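Local coordinates for protein sulfatase (Bacteroides fragilis CAG:558, PDB 6USS) that probably hydrolyses aryl sulfate esters, as a calcium-binding member of the sulfatase family from a human gut bacterium, at residues A[123-129]-A[500-505]; A[421-427]-A[440-446]; A[133-137]-A[179-183]. The protein carries 1 engineered substitution. All coordinates share one frame. Residue numbers count along the deposited sequence, not the author numbering.

Contact 1 (A[123-129]-A[500-505])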
loop_
_atom_site.group_PDB
_atom_site.type_symbol
_atom_site.label_atom_id
_atom_site.label_comp_id
_atom_site.label_asym_id
_atom_site.label_seq_id
_atom_site.Cartn_x
_atom_site.Cartn_y
_atom_site.Cartn_z
ATOM N N VAL A 123 28.558 -16.548 28.426
ATOM C CA VAL A 123 28.427 -15.775 29.662
ATOM C C VAL A 123 26.960 -15.478 29.987
ATOM O O VAL A 123 26.527 -15.631 31.129
ATOM C CB VAL A 123 29.247 -14.461 29.590
ATOM C CG1 VAL A 123 28.821 -13.480 30.690
ATOM C CG2 VAL A 123 30.736 -14.734 29.659
ATOM N N PHE A 124 26.187 -15.021 28.998
ATOM C CA PHE A 124 24.848 -14.496 29.257
ATOM C C PHE A 124 23.882 -14.942 28.169
ATOM O O PHE A 124 24.286 -15.374 27.082
ATOM C CB PHE A 124 24.824 -12.949 29.337
ATOM C CG PHE A 124 25.476 -12.263 28.152
ATOM C CD1 PHE A 124 24.783 -12.103 26.949
ATOM C CD2 PHE A 124 26.785 -11.798 28.230
ATOM C CE1 PHE A 124 25.390 -11.490 25.851
ATOM C CE2 PHE A 124 27.383 -11.177 27.141
ATOM C CZ PHE A 124 26.680 -11.029 25.946
ATOM N N ASN A 125 22.590 -14.838 28.495
ATOM C CA ASN A 125 21.505 -14.898 27.530
ATOM C C ASN A 125 21.025 -13.489 27.247
ATOM O O ASN A 125 20.878 -12.687 28.169
ATOM C CB ASN A 125 20.336 -15.725 28.052
ATOM C CG ASN A 125 20.711 -17.154 28.269
ATOM O OD1 ASN A 125 21.024 -17.865 27.312
ATOM N ND2 ASN A 125 20.721 -17.583 29.531
ATOM N N VAL A 126 20.774 -13.191 25.975
ATOM C CA VAL A 126 20.286 -11.866 25.609
ATOM C C VAL A 126 18.840 -11.719 26.065
ATOM O O VAL A 126 18.194 -12.706 26.445
ATOM C CB VAL A 126 20.427 -11.620 24.096
ATOM C CG1 VAL A 126 21.904 -11.609 23.697
ATOM C CG2 VAL A 126 19.699 -12.680 23.330
ATOM N N ALA A 127 18.320 -10.490 26.038
ATOM C CA ALA A 127 16.907 -10.269 26.330
ATOM C C ALA A 127 16.040 -11.051 25.356
ATOM O O ALA A 127 16.456 -11.377 24.238
ATOM C CB ALA A 127 16.562 -8.787 26.240
ATOM N N ASP A 128 14.823 -11.374 25.793
ATOM C CA ASP A 128 13.845 -11.987 24.892
ATOM C C ASP A 128 13.220 -10.859 24.084
ATOM O O ASP A 128 12.074 -10.456 24.295
ATOM C CB ASP A 128 12.801 -12.781 25.660
ATOM C CG ASP A 128 11.819 -13.495 24.744
ATOM O OD1 ASP A 128 12.020 -13.501 23.509
ATOM O OD2 ASP A 128 10.824 -14.033 25.274
ATOM N N TRP A 129 13.999 -10.355 23.134
ATOM C CA TRP A 129 13.682 -9.131 22.421
ATOM C C TRP A 129 12.831 -9.416 21.172
ATOM O O TRP A 129 12.543 -10.564 20.829
ATOM C CB TRP A 129 14.984 -8.393 22.100
ATOM C CG TRP A 129 15.907 -9.065 21.112
ATOM C CD1 TRP A 129 16.800 -10.085 21.359
ATOM C CD2 TRP A 129 16.050 -8.739 19.720
ATOM N NE1 TRP A 129 17.483 -10.409 20.198
ATOM C CE2 TRP A 129 17.045 -9.595 19.184
ATOM C CE3 TRP A 129 15.438 -7.800 18.877
ATOM C CZ2 TRP A 129 17.434 -9.540 17.843
ATOM C CZ3 TRP A 129 15.828 -7.751 17.542
ATOM C CH2 TRP A 129 16.818 -8.618 17.039
ATOM N N GLN A 500 14.420 -4.173 28.680
ATOM C CA GLN A 500 14.855 -5.528 28.959
ATOM C C GLN A 500 16.347 -5.573 29.256
ATOM O O GLN A 500 17.077 -4.590 29.121
ATOM C CB GLN A 500 14.527 -6.454 27.795
ATOM C CG GLN A 500 13.051 -6.562 27.502
ATOM C CD GLN A 500 12.802 -7.484 26.334
ATOM O OE1 GLN A 500 13.342 -7.276 25.238
ATOM N NE2 GLN A 500 12.010 -8.533 26.565
ATOM N N ARG A 501 16.797 -6.752 29.655
ATOM C CA ARG A 501 18.147 -6.903 30.158
ATOM C C ARG A 501 18.564 -8.337 29.900
ATOM O O ARG A 501 17.704 -9.225 29.795
ATOM C CB ARG A 501 18.201 -6.571 31.661
ATOM C CG ARG A 501 17.457 -7.598 32.509
ATOM C CD ARG A 501 16.689 -7.025 33.703
ATOM N NE ARG A 501 17.497 -6.957 34.907
ATOM C CZ ARG A 501 17.031 -7.067 36.147
ATOM N NH1 ARG A 501 15.737 -7.251 36.370
ATOM N NH2 ARG A 501 17.873 -6.976 37.170
ATOM N N PRO A 502 19.856 -8.596 29.769
ATOM C CA PRO A 502 20.339 -9.975 29.681
ATOM C C PRO A 502 20.285 -10.635 31.048
ATOM O O PRO A 502 20.098 -9.981 32.077
ATOM C CB PRO A 502 21.790 -9.829 29.207
ATOM C CG PRO A 502 21.988 -8.357 28.916
ATOM C CD PRO A 502 20.948 -7.620 29.681
ATOM N N SER A 503 20.472 -11.953 31.040
ATOM C CA SER A 503 20.599 -12.714 32.272
ATOM C C SER A 503 21.874 -13.557 32.220
ATOM O O SER A 503 22.392 -13.878 31.146
ATOM C CB SER A 503 19.363 -13.596 32.514
ATOM O OG SER A 503 19.289 -14.622 31.548
ATOM N N PHE A 504 22.388 -13.900 33.394
ATOM C CA PHE A 504 23.627 -14.660 33.468
ATOM C C PHE A 504 23.365 -16.160 33.367
ATOM O O PHE A 504 22.391 -16.680 33.921
ATOM C CB PHE A 504 24.355 -14.341 34.769
ATOM C CG PHE A 504 25.021 -13.002 34.767
ATOM C CD1 PHE A 504 25.976 -12.696 33.810
ATOM C CD2 PHE A 504 24.682 -12.040 35.707
ATOM C CE1 PHE A 504 26.598 -11.463 33.802
ATOM C CE2 PHE A 504 25.304 -10.805 35.705
ATOM C CZ PHE A 504 26.272 -10.520 34.754
ATOM N N LYS A 505 24.255 -16.860 32.660
ATOM C CA LYS A 505 24.086 -18.300 32.498
ATOM C C LYS A 505 24.477 -19.082 33.755
ATOM O O LYS A 505 23.861 -20.118 34.052
ATOM C CB LYS A 505 24.889 -18.781 31.291
ATOM C CG LYS A 505 24.179 -18.513 29.976
ATOM C CD LYS A 505 24.950 -19.055 28.791
ATOM C CE LYS A 505 24.126 -18.938 27.507
ATOM N NZ LYS A 505 24.938 -19.338 26.312
HETATM O O HOH W 1 14.683 -10.609 28.863
#
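A sheet of two strands, each only two residues long, joins parts of the chain that lie 371 residues apart. Strands 124-125 and 503-504 are antiparallel. The sheet ties the loop after helix 101-104 to the tail that follows helix 480-496. Asn125 and Ser503 are its hydrogen-bonded pair: Asn125 N to Ser503 O is 2.8 Å, and Ser503 N to Asn125 O is 3.0 Å. Phe124 and Phe504 form the non-hydrogen-bonded pair, with CA atoms 4.4 Å apart. Lys505 N then bonds to Val123 O at 3.0 Å and extends the pairing by one step.

The two faces differ. Phe124 and Phe504 share one face. There Val123 CG1 lies 4.3 Å from Phe504 CD1, and Phe124 CB lies 4.4 Å from Pro502 CB. The Phe124 ring also meets His430 edge-to-face. Asn125 and Ser503 point to the other face. The Lys505 chain folds back over strand 124-125, bringing its CE to 3.3 Å from Asn125 OD1.

Past the Val126-Pro502 level, toward Trp129 and Gln500, no backbone pairing continues. Ala127 CB packs on Gln500 CB at 3.5 Å. Asp128 is the centre of an inverse gamma turn, closed by a weak bond from Trp129 N to Ala127 O of 2.9 Å. Its side chain bonds to His142. The Gln500 side chain reaches across, and its NE2 donates to Asp128 O at 3.0 Å. One water fills the remaining gap: it accepts from Asp128 N at 3.2 Å and donates weakly to Arg501 O at 3.5 Å.

Contact 2 (A[421-427]-A[440-446])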
loop_
_atom_site.group_PDB
_atom_site.type_symbol
_atom_site.label_atom_id
_atom_site.label_comp_id
_atom_site.label_asym_id
_atom_site.label_seq_id
_atom_site.Cartn_x
_atom_site.Cartn_y
_atom_site.Cartn_z
ATOM N N ARG A 421 16.791 17.293 29.476
ATOM C CA ARG A 421 16.301 16.040 28.913
ATOM C C ARG A 421 17.340 14.922 28.999
ATOM O O ARG A 421 18.501 15.107 28.614
ATOM C CB ARG A 421 15.891 16.243 27.459
ATOM C CG ARG A 421 15.495 14.965 26.767
ATOM C CD ARG A 421 14.898 15.272 25.398
ATOM N NE ARG A 421 14.258 14.091 24.851
ATOM C CZ ARG A 421 14.224 13.800 23.560
ATOM N NH1 ARG A 421 14.790 14.628 22.691
ATOM N NH2 ARG A 421 13.624 12.688 23.146
ATOM N N SER A 422 16.911 13.760 29.493
ATOM C CA SER A 422 17.714 12.546 29.428
ATOM C C SER A 422 17.519 11.841 28.081
ATOM O O SER A 422 16.394 11.712 27.590
ATOM C CB SER A 422 17.334 11.591 30.567
ATOM O OG SER A 422 17.933 11.917 31.805
ATOM N N LEU A 423 18.613 11.365 27.489
ATOM C CA LEU A 423 18.548 10.470 26.334
ATOM C C LEU A 423 18.908 9.049 26.773
ATOM O O LEU A 423 19.781 8.863 27.627
ATOM C CB LEU A 423 19.489 10.925 25.217
ATOM C CG LEU A 423 19.306 12.316 24.637
ATOM C CD1 LEU A 423 20.247 12.455 23.453
ATOM C CD2 LEU A 423 17.856 12.573 24.225
ATOM N N TYR A 424 18.260 8.043 26.178
ATOM C CA TYR A 424 18.474 6.666 26.609
ATOM C C TYR A 424 18.751 5.701 25.458
ATOM O O TYR A 424 18.092 5.743 24.415
ATOM C CB TYR A 424 17.279 6.157 27.380
ATOM C CG TYR A 424 16.850 7.014 28.531
ATOM C CD1 TYR A 424 15.812 7.922 28.384
ATOM C CD2 TYR A 424 17.445 6.882 29.780
ATOM C CE1 TYR A 424 15.395 8.690 29.427
ATOM C CE2 TYR A 424 17.031 7.653 30.846
ATOM C CZ TYR A 424 15.996 8.553 30.662
ATOM O OH TYR A 424 15.567 9.333 31.714
ATOM N N TRP A 425 19.702 4.795 25.680
ATOM C CA TRP A 425 19.918 3.645 24.812
ATOM C C TRP A 425 19.894 2.362 25.640
ATOM O O TRP A 425 20.334 2.337 26.796
ATOM C CB TRP A 425 21.246 3.709 24.071
ATOM C CG TRP A 425 21.480 4.904 23.225
ATOM C CD1 TRP A 425 21.490 4.948 21.858
ATOM C CD2 TRP A 425 21.815 6.223 23.672
ATOM N NE1 TRP A 425 21.795 6.210 21.429
ATOM C CE2 TRP A 425 21.998 7.017 22.521
ATOM C CE3 TRP A 425 21.981 6.812 24.935
ATOM C CZ2 TRP A 425 22.324 8.376 22.593
ATOM C CZ3 TRP A 425 22.304 8.160 25.005
ATOM C CH2 TRP A 425 22.471 8.926 23.842
ATOM N N ASN A 426 19.396 1.290 25.028
ATOM C CA ASN A 426 19.456 -0.032 25.637
ATOM C C ASN A 426 19.825 -1.052 24.576
ATOM O O ASN A 426 19.111 -1.189 23.579
ATOM C CB ASN A 426 18.132 -0.428 26.295
ATOM C CG ASN A 426 18.298 -1.631 27.189
ATOM O OD1 ASN A 426 19.370 -1.839 27.746
ATOM N ND2 ASN A 426 17.266 -2.439 27.311
ATOM N N PHE A 427 20.925 -1.776 24.805
ATOM C CA PHE A 427 21.375 -2.856 23.925
ATOM C C PHE A 427 21.626 -4.095 24.774
ATOM O O PHE A 427 22.782 -4.450 25.060
ATOM C CB PHE A 427 22.636 -2.459 23.148
ATOM C CG PHE A 427 22.977 -3.397 22.016
ATOM C CD1 PHE A 427 22.350 -3.272 20.778
ATOM C CD2 PHE A 427 23.940 -4.405 22.187
ATOM C CE1 PHE A 427 22.666 -4.147 19.717
ATOM C CE2 PHE A 427 24.267 -5.285 21.138
ATOM C CZ PHE A 427 23.628 -5.161 19.909
ATOM N N PRO A 440 26.713 -5.829 25.533
ATOM C CA PRO A 440 25.425 -5.505 26.187
ATOM C C PRO A 440 25.555 -4.309 27.127
ATOM O O PRO A 440 26.267 -4.364 28.133
ATOM C CB PRO A 440 25.084 -6.786 26.961
ATOM C CG PRO A 440 26.151 -7.794 26.599
ATOM C CD PRO A 440 27.315 -7.076 26.041
ATOM N N THR A 441 24.841 -3.229 26.808
ATOM C CA THR A 441 24.941 -1.988 27.562
ATOM C C THR A 441 23.584 -1.301 27.614
ATOM O O THR A 441 22.708 -1.544 26.777
ATOM C CB THR A 441 25.933 -1.012 26.921
ATOM O OG1 THR A 441 25.539 -0.765 25.561
ATOM C CG2 THR A 441 27.357 -1.550 26.962
ATOM N N CYS A 442 23.431 -0.414 28.588
ATOM C CA CYS A 442 22.489 0.681 28.472
ATOM C C CYS A 442 23.226 1.972 28.778
ATOM O O CYS A 442 24.231 1.984 29.492
ATOM C CB CYS A 442 21.281 0.516 29.416
ATOM S SG CYS A 442 21.773 -0.096 31.015
ATOM N N THR A 443 22.703 3.067 28.251
ATOM C CA THR A 443 23.362 4.356 28.297
ATOM C C THR A 443 22.332 5.429 28.586
ATOM O O THR A 443 21.224 5.397 28.028
ATOM C CB THR A 443 24.045 4.651 26.960
ATOM O OG1 THR A 443 24.978 3.609 26.675
ATOM C CG2 THR A 443 24.787 5.966 27.025
ATOM N N VAL A 444 22.691 6.381 29.446
ATOM C CA VAL A 444 21.955 7.637 29.550
ATOM C C VAL A 444 22.897 8.811 29.282
ATOM O O VAL A 444 24.044 8.831 29.749
ATOM C CB VAL A 444 21.267 7.793 30.922
ATOM C CG1 VAL A 444 22.306 7.723 32.071
ATOM C CG2 VAL A 444 20.480 9.100 30.961
ATOM N N ARG A 445 22.404 9.780 28.510
ATOM C CA ARG A 445 23.046 11.070 28.313
ATOM C C ARG A 445 22.149 12.146 28.900
ATOM O O ARG A 445 20.932 12.117 28.695
ATOM C CB ARG A 445 23.283 11.349 26.830
ATOM C CG ARG A 445 23.759 12.744 26.533
ATOM C CD ARG A 445 25.169 12.973 27.053
ATOM N NE ARG A 445 25.618 14.323 26.740
ATOM C CZ ARG A 445 25.942 14.759 25.520
ATOM N NH1 ARG A 445 25.893 13.955 24.461
ATOM N NH2 ARG A 445 26.314 16.021 25.354
ATOM N N LYS A 446 22.739 13.086 29.637
ATOM C CA LYS A 446 21.947 14.140 30.269
ATOM C C LYS A 446 22.878 15.309 30.524
ATOM O O LYS A 446 23.815 15.188 31.315
ATOM C CB LYS A 446 21.311 13.649 31.563
ATOM C CG LYS A 446 20.501 14.700 32.327
ATOM C CD LYS A 446 20.474 14.372 33.823
ATOM C CE LYS A 446 19.078 14.510 34.450
ATOM N NZ LYS A 446 18.242 15.583 33.841
#
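Trp425 takes the m rotamer (chi1 -57°), which lays its indole beside the partner strand. Its CE3 is 3.6 Å from Thr443 CG2, and its CZ3 is 3.8 Å from Arg445 CB. Its NE1 bonds to Ala84 O. Arg445, t at chi1 and p at chi2, turns its guanidinium away toward Gly447 and Gln81. On the other face Tyr424 is also m. Its CE2 rests 3.7 Å from Val444 CG2, and its OH reaches Asp489 of helix 480-496. These strands, 422-427 and 441-446, are the first two of a four-stranded antiparallel meander covered on the Tyr424 face by that helix, as in the C-terminal region of sulfatases. Leu423 N to Arg445 O is 2.7 Å, Trp425 N to Thr443 O 2.9 Å and Phe427 N to Thr441 O 2.7 Å; each pair also has the return bond. Asn426 is t: its OD1 lies 3.5 Å from Cys442 CB and bonds to Tyr455 OH, while its ND2 bonds to Gln500 O.

Contact 3 (A[133-137]-A[179-183]); sequences GVCQV and YHMGF
A buried beta turn docks against the end of a short strand. Val134 and Cys135 are extended; Gly133 before them has positive phi (96°/-141°), where a CB would clash with the preceding carbonyl. Gln136 then breaks the strand (phi/psi -105°/4°), and Val137 is extended again. Residues 179-182 form a type I turn, closed by Gly182 N to Tyr179 O at 3.1 Å. Gly182 also has positive phi (104°/9°), with the same clash. The closest CA atoms across the segments, of Gln136 and Met181, are 6.8 Å apart.

Two hydrogen bonds cross, both from Gln136. Gln136 N donates to His180 NE2 at 2.9 Å, nearly straight. Gln136 NE2 donates to His180 O at 2.7 Å. The first needs His180 at chi1 171° and chi2 80°, with its ring reaching toward the strand. The second needs Gln136 at chi1 -61°, chi2 -167° and chi3 89°. One glutamine thus holds both ring and backbone of His180.

Apolar packing joins Met181, m at all three chi angles, to Val134: CE lies 3.7 Å from Val134 CG2. Other contacts are van der Waals. Met181 SD is 4.1 Å from Cys135 CA. Around the imidazole, Cys135 CB is 3.5 Å from His180 NE2, and Val137 CG1 is 3.8 Å from His180 CE1.

The turn also faces the dimer interface: His180 ND1 bonds to Glu184 of the second subunit, and Tyr179 stacks on Tyr179 of that subunit. Strand 133-135 runs parallel to strand 143-145. Val134 and Met181 pack on helix 88-97, and Gln136 NE2 also bonds to Glu151 of helix 149-155. The turn leads into strand 185-187 of the large mixed sheet.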
loop_
_atom_site.group_PDB
_atom_site.type_symbol
_atom_site.label_atom_id
_atom_site.label_comp_id
_atom_site.label_asym_id
_atom_site.label_seq_id
_atom_site.Cartn_x
_atom_site.Cartn_y
_atom_site.Cartn_z
ATOM N N GLY A 133 10.429 -7.378 14.848
ATOM C CA GLY A 133 10.401 -5.991 14.413
ATOM C C GLY A 133 9.160 -5.241 14.840
ATOM O O GLY A 133 8.666 -5.430 15.954
ATOM N N VAL A 134 8.633 -4.383 13.978
ATOM C CA VAL A 134 7.407 -3.667 14.298
ATOM C C VAL A 134 6.381 -3.939 13.204
ATOM O O VAL A 134 6.718 -4.301 12.075
ATOM C CB VAL A 134 7.643 -2.154 14.453
ATOM C CG1 VAL A 134 8.771 -1.895 15.457
ATOM C CG2 VAL A 134 7.935 -1.517 13.080
ATOM N N CYS A 135 5.114 -3.752 13.556
ATOM C CA CYS A 135 4.015 -3.784 12.603
ATOM C C CYS A 135 2.878 -2.961 13.201
ATOM O O CYS A 135 2.972 -2.462 14.330
ATOM C CB CYS A 135 3.599 -5.222 12.298
ATOM S SG CYS A 135 2.984 -6.113 13.762
ATOM N N GLN A 136 1.786 -2.827 12.442
ATOM C CA GLN A 136 0.652 -2.032 12.891
ATOM C C GLN A 136 -0.519 -2.881 13.342
ATOM O O GLN A 136 -1.569 -2.329 13.673
ATOM C CB GLN A 136 0.184 -1.073 11.791
ATOM C CG GLN A 136 1.197 -0.053 11.340
ATOM C CD GLN A 136 0.556 1.047 10.492
ATOM O OE1 GLN A 136 0.098 2.072 11.025
ATOM N NE2 GLN A 136 0.506 0.835 9.168
ATOM N N VAL A 137 -0.368 -4.203 13.371
ATOM C CA VAL A 137 -1.448 -5.104 13.772
ATOM C C VAL A 137 -1.071 -5.780 15.083
ATOM O O VAL A 137 0.116 -5.821 15.439
ATOM C CB VAL A 137 -1.740 -6.131 12.674
ATOM C CG1 VAL A 137 -2.391 -5.440 11.512
ATOM C CG2 VAL A 137 -0.455 -6.792 12.237
ATOM N N TYR A 179 4.272 -1.185 2.296
ATOM C CA TYR A 179 2.836 -0.946 2.142
ATOM C C TYR A 179 2.092 -1.155 3.456
ATOM O O TYR A 179 1.222 -0.352 3.814
ATOM C CB TYR A 179 2.245 -1.876 1.083
ATOM C CG TYR A 179 2.856 -1.768 -0.282
ATOM C CD1 TYR A 179 2.700 -0.605 -1.048
ATOM C CD2 TYR A 179 3.571 -2.833 -0.822
ATOM C CE1 TYR A 179 3.248 -0.500 -2.311
ATOM C CE2 TYR A 179 4.142 -2.742 -2.090
ATOM C CZ TYR A 179 3.972 -1.571 -2.831
ATOM O OH TYR A 179 4.521 -1.463 -4.092
ATOM N N HIS A 180 2.396 -2.248 4.176
ATOM C CA HIS A 180 1.758 -2.468 5.473
ATOM C C HIS A 180 1.993 -1.302 6.422
ATOM O O HIS A 180 1.115 -0.972 7.231
ATOM C CB HIS A 180 2.270 -3.747 6.138
ATOM C CG HIS A 180 1.814 -3.892 7.556
ATOM N ND1 HIS A 180 0.554 -4.348 7.888
ATOM C CD2 HIS A 180 2.431 -3.602 8.725
ATOM C CE1 HIS A 180 0.422 -4.343 9.204
ATOM N NE2 HIS A 180 1.547 -3.898 9.735
ATOM N N MET A 181 3.174 -0.678 6.343
ATOM C CA MET A 181 3.565 0.399 7.240
ATOM C C MET A 181 3.022 1.757 6.816
ATOM O O MET A 181 3.329 2.758 7.464
ATOM C CB MET A 181 5.093 0.447 7.358
ATOM C CG MET A 181 5.677 -0.813 8.001
ATOM S SD MET A 181 5.031 -1.076 9.676
ATOM C CE MET A 181 5.876 0.222 10.601
ATOM N N GLY A 182 2.220 1.833 5.763
ATOM C CA GLY A 182 1.605 3.088 5.384
ATOM C C GLY A 182 2.193 3.802 4.181
ATOM O O GLY A 182 1.803 4.939 3.922
ATOM N N PHE A 183 3.105 3.181 3.436
ATOM C CA PHE A 183 3.611 3.760 2.196
ATOM C C PHE A 183 2.743 3.328 1.009
ATOM O O PHE A 183 2.438 2.139 0.841
ATOM C CB PHE A 183 5.074 3.353 1.970
ATOM C CG PHE A 183 6.048 4.013 2.920
ATOM C CD1 PHE A 183 6.571 5.279 2.643
ATOM C CD2 PHE A 183 6.445 3.363 4.090
ATOM C CE1 PHE A 183 7.480 5.898 3.516
ATOM C CE2 PHE A 183 7.351 3.964 4.979
ATOM C CZ PHE A 183 7.868 5.240 4.693
#

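Overall arrangement
Contact 1 spans the others along the chain: it pairs 123-129 with 500-505, while contact 3 and then contact 2 both close within that interval. Contacts 1 and 2 are neighbours, with centres 18 Å apart. Gln500 O lies 2.8 Å from Asn426 ND2, probably a hydrogen bond, and Phe124 CZ packs on Pro440 CG at 3.3 Å. The small sheet thus adjoins the end of the four-stranded sheet. Contact 3 lies 28 Å from contact 1 and 26 Å from contact 2, centre to centre, beside the large mixed sheet and the second subunit. In contact 2 the side chain of Phe427 lies about 11 Å from the calcium ion, whose ligands include the engineered Cys88.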